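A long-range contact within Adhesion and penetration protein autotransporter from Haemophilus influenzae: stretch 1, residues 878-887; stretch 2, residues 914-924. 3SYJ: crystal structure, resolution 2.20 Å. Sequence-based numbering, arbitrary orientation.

Stretch 1, residues 878-887: KLKLSNDAEG
Stretch 2, residues 914-924: NQPLSDKLKFT

Stretch 1 runs as a strand from Lys878 to Leu881, then turns through a type I beta turn, Ser882 to Ala885, before Gly887 pairs with stretch 2. Stretch 2 is extended from Gln915 to Ser918, turns at Asp919 and Lys920 (phi/psi -78/-13° and -80/-9°), and enters a strand at Leu921. The strands 878-881 and 921-924 run nearly antiparallel (167°) but stay 12.1 Å apart at closest approach, so side chains fill the space between them.

Backbone pairing is confined to Gly887, which forms a parallel bridge with Leu921 (CA-CA 5.1 Å). Both of its polar groups are satisfied: Gly887 N donates to Lys920 O (3.0 Å, 162°), and Lys922 N donates to Gly887 O (2.8 Å, 143°). With phi/psi of 119/-180°, a CB here would jam against the preceding carbonyl oxygen, so glycine suits the site.

Each turn is tied internally. Asp884 N donates to Ser882 OG (3.1 Å; Ser882 chi1 p), which is also hydrogen-bonded elsewhere in the structure, and Ala885 N bonds weakly to Ser882 O (3.4 Å). Likewise Lys920 N donates to Ser918 OG (3.0 Å; Ser918 chi1 t), while Leu921 N reaches Ser918 O weakly (3.4 Å).

A buried apolar cluster joins the two stretches. Leu881 (m, t) places CD1 3.5 Å from Leu921 CD2 (Leu921 t, p) and 4.0 Å from Phe923 CZ, at the ring edge (Phe923 chi1 m); its CB meets Leu917 CD2 at 3.8 Å (Leu917 m, t). The small Ala885 brings CB within 3.7 Å of Leu921 CD2, and Leu879 (t, p) extends the cluster, CD2 to Phe923 CE1 4.3 Å.

Partly exposed Glu886 (p, t) and exposed Lys920 (m, t, m, t) form a salt bridge through a weak hydrogen bond, Lys920 NZ to Glu886 OE1, 3.3 Å. Asn883 (m) sets ND2 2.7 Å from Pro916 O. Together the stretches bury 600 Å².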

# COMPACT_ATOMS: atom_id res chain seq x y z
N LYS A 878 -13.14 -19.69 10.57
CA LYS A 878 -13.51 -19.53 11.97
C LYS A 878 -14.33 -18.27 12.21
O LYS A 878 -14.15 -17.25 11.54
CB LYS A 878 -12.25 -19.51 12.84
CG LYS A 878 -11.48 -20.82 12.86
CD LYS A 878 -12.34 -21.95 13.43
CE LYS A 878 -11.85 -23.33 13.00
NZ LYS A 878 -10.55 -23.68 13.62
N LEU A 879 -15.25 -18.35 13.16
CA LEU A 879 -15.98 -17.19 13.63
C LEU A 879 -15.67 -17.03 15.11
O LEU A 879 -16.09 -17.84 15.93
CB LEU A 879 -17.48 -17.36 13.39
CG LEU A 879 -18.41 -16.22 13.79
CD1 LEU A 879 -18.00 -14.91 13.14
CD2 LEU A 879 -19.86 -16.56 13.45
N LYS A 880 -14.91 -15.99 15.43
CA LYS A 880 -14.46 -15.74 16.80
C LYS A 880 -15.28 -14.63 17.44
O LYS A 880 -15.22 -13.48 17.00
CB LYS A 880 -12.97 -15.38 16.79
CG LYS A 880 -12.38 -15.10 18.16
CD LYS A 880 -10.88 -14.86 18.08
CE LYS A 880 -10.14 -16.13 17.68
NZ LYS A 880 -8.69 -16.05 18.01
N LEU A 881 -16.03 -14.96 18.48
CA LEU A 881 -16.95 -14.01 19.09
C LEU A 881 -16.60 -13.72 20.54
O LEU A 881 -15.73 -14.37 21.12
CB LEU A 881 -18.39 -14.53 19.00
CG LEU A 881 -18.85 -15.01 17.62
CD1 LEU A 881 -20.28 -15.51 17.69
CD2 LEU A 881 -18.71 -13.89 16.60
N SER A 882 -17.27 -12.73 21.12
CA SER A 882 -17.05 -12.36 22.51
C SER A 882 -18.25 -12.77 23.35
O SER A 882 -19.18 -13.42 22.86
CB SER A 882 -16.84 -10.86 22.63
OG SER A 882 -18.07 -10.17 22.46
N ASN A 883 -18.24 -12.39 24.62
CA ASN A 883 -19.37 -12.66 25.50
C ASN A 883 -20.63 -11.91 25.10
O ASN A 883 -21.74 -12.33 25.42
CB ASN A 883 -19.01 -12.33 26.95
CG ASN A 883 -18.36 -13.50 27.67
OD1 ASN A 883 -17.36 -13.34 28.37
ND2 ASN A 883 -18.93 -14.69 27.49
N ASP A 884 -20.45 -10.81 24.38
CA ASP A 884 -21.57 -9.97 23.96
C ASP A 884 -22.37 -10.53 22.79
O ASP A 884 -23.50 -10.11 22.56
CB ASP A 884 -21.09 -8.55 23.63
CG ASP A 884 -21.12 -7.63 24.84
OD1 ASP A 884 -21.08 -6.39 24.64
OD2 ASP A 884 -21.18 -8.14 25.98
N ALA A 885 -21.79 -11.47 22.05
CA ALA A 885 -22.49 -12.07 20.92
C ALA A 885 -23.91 -12.53 21.28
O ALA A 885 -24.17 -12.92 22.42
CB ALA A 885 -21.68 -13.21 20.34
N GLU A 886 -24.82 -12.48 20.31
CA GLU A 886 -26.21 -12.89 20.50
C GLU A 886 -26.96 -12.82 19.18
O GLU A 886 -26.48 -12.21 18.23
CB GLU A 886 -26.89 -11.99 21.53
CG GLU A 886 -27.18 -10.57 21.04
CD GLU A 886 -27.62 -9.64 22.16
OE1 GLU A 886 -27.63 -10.07 23.33
OE2 GLU A 886 -27.97 -8.47 21.87
N GLY A 887 -28.13 -13.46 19.12
CA GLY A 887 -28.92 -13.46 17.90
C GLY A 887 -29.15 -14.84 17.32
O GLY A 887 -28.69 -15.84 17.88
N ASN A 914 -11.16 -17.62 26.86
CA ASN A 914 -11.71 -18.77 27.55
C ASN A 914 -13.14 -18.65 28.05
O ASN A 914 -13.72 -19.64 28.35
CB ASN A 914 -10.84 -19.23 28.73
CG ASN A 914 -9.43 -19.59 28.33
OD1 ASN A 914 -9.20 -20.28 27.35
ND2 ASN A 914 -8.48 -19.14 29.11
N GLN A 915 -13.71 -17.47 28.18
CA GLN A 915 -15.11 -17.41 28.56
C GLN A 915 -16.03 -18.02 27.51
O GLN A 915 -15.76 -17.94 26.34
CB GLN A 915 -15.56 -15.97 28.85
CG GLN A 915 -14.59 -15.13 29.66
CD GLN A 915 -14.61 -15.38 31.14
OE1 GLN A 915 -15.58 -15.84 31.69
NE2 GLN A 915 -13.55 -15.04 31.78
N PRO A 916 -17.13 -18.61 27.96
CA PRO A 916 -18.09 -19.28 27.09
C PRO A 916 -19.03 -18.34 26.33
O PRO A 916 -19.32 -17.26 26.79
CB PRO A 916 -18.90 -20.11 28.07
CG PRO A 916 -18.18 -20.16 29.21
CD PRO A 916 -17.32 -19.01 29.34
N LEU A 917 -19.49 -18.77 25.17
CA LEU A 917 -20.38 -17.92 24.38
C LEU A 917 -21.76 -17.84 25.01
O LEU A 917 -22.25 -18.81 25.59
CB LEU A 917 -20.50 -18.45 22.95
CG LEU A 917 -19.23 -18.43 22.10
CD1 LEU A 917 -19.49 -19.07 20.75
CD2 LEU A 917 -18.71 -17.00 21.93
N SER A 918 -22.39 -16.68 24.89
CA SER A 918 -23.70 -16.43 25.49
C SER A 918 -24.76 -17.45 25.09
O SER A 918 -24.68 -18.06 24.03
CB SER A 918 -24.17 -15.01 25.15
OG SER A 918 -25.48 -14.77 25.64
N ASP A 919 -25.75 -17.63 25.97
CA ASP A 919 -26.89 -18.48 25.67
C ASP A 919 -27.90 -17.77 24.77
O ASP A 919 -28.81 -18.40 24.23
CB ASP A 919 -27.58 -18.91 26.96
CG ASP A 919 -27.12 -20.28 27.43
OD1 ASP A 919 -28.00 -21.12 27.72
OD2 ASP A 919 -25.89 -20.51 27.50
N LYS A 920 -27.72 -16.46 24.62
CA LYS A 920 -28.57 -15.67 23.74
C LYS A 920 -28.10 -15.82 22.30
O LYS A 920 -28.76 -15.37 21.37
CB LYS A 920 -28.52 -14.20 24.16
CG LYS A 920 -28.90 -13.95 25.60
CD LYS A 920 -28.58 -12.52 26.03
CE LYS A 920 -27.09 -12.24 25.92
NZ LYS A 920 -26.74 -10.88 26.41
N LEU A 921 -26.95 -16.47 22.14
CA LEU A 921 -26.41 -16.78 20.82
C LEU A 921 -26.99 -18.12 20.33
O LEU A 921 -26.94 -19.12 21.03
CB LEU A 921 -24.88 -16.87 20.91
CG LEU A 921 -24.04 -16.78 19.64
CD1 LEU A 921 -24.42 -15.55 18.83
CD2 LEU A 921 -22.56 -16.74 20.01
N LYS A 922 -27.55 -18.12 19.13
CA LYS A 922 -28.17 -19.33 18.61
C LYS A 922 -27.75 -19.63 17.17
O LYS A 922 -27.90 -18.79 16.28
CB LYS A 922 -29.69 -19.23 18.71
CG LYS A 922 -30.44 -20.46 18.19
CD LYS A 922 -31.95 -20.27 18.29
CE LYS A 922 -32.70 -21.53 17.91
NZ LYS A 922 -34.17 -21.41 18.19
N PHE A 923 -27.23 -20.84 16.95
CA PHE A 923 -26.80 -21.27 15.62
C PHE A 923 -27.55 -22.51 15.14
O PHE A 923 -27.94 -23.37 15.93
CB PHE A 923 -25.30 -21.57 15.60
CG PHE A 923 -24.45 -20.36 15.80
CD1 PHE A 923 -24.20 -19.50 14.75
CD2 PHE A 923 -23.90 -20.08 17.03
CE1 PHE A 923 -23.42 -18.39 14.92
CE2 PHE A 923 -23.12 -18.97 17.21
CZ PHE A 923 -22.87 -18.12 16.15
N THR A 924 -27.73 -22.60 13.83
CA THR A 924 -28.38 -23.74 13.21
C THR A 924 -27.61 -24.15 11.97
O THR A 924 -27.34 -23.33 11.10
CB THR A 924 -29.81 -23.39 12.79
OG1 THR A 924 -30.61 -23.24 13.97
CG2 THR A 924 -30.39 -24.49 11.92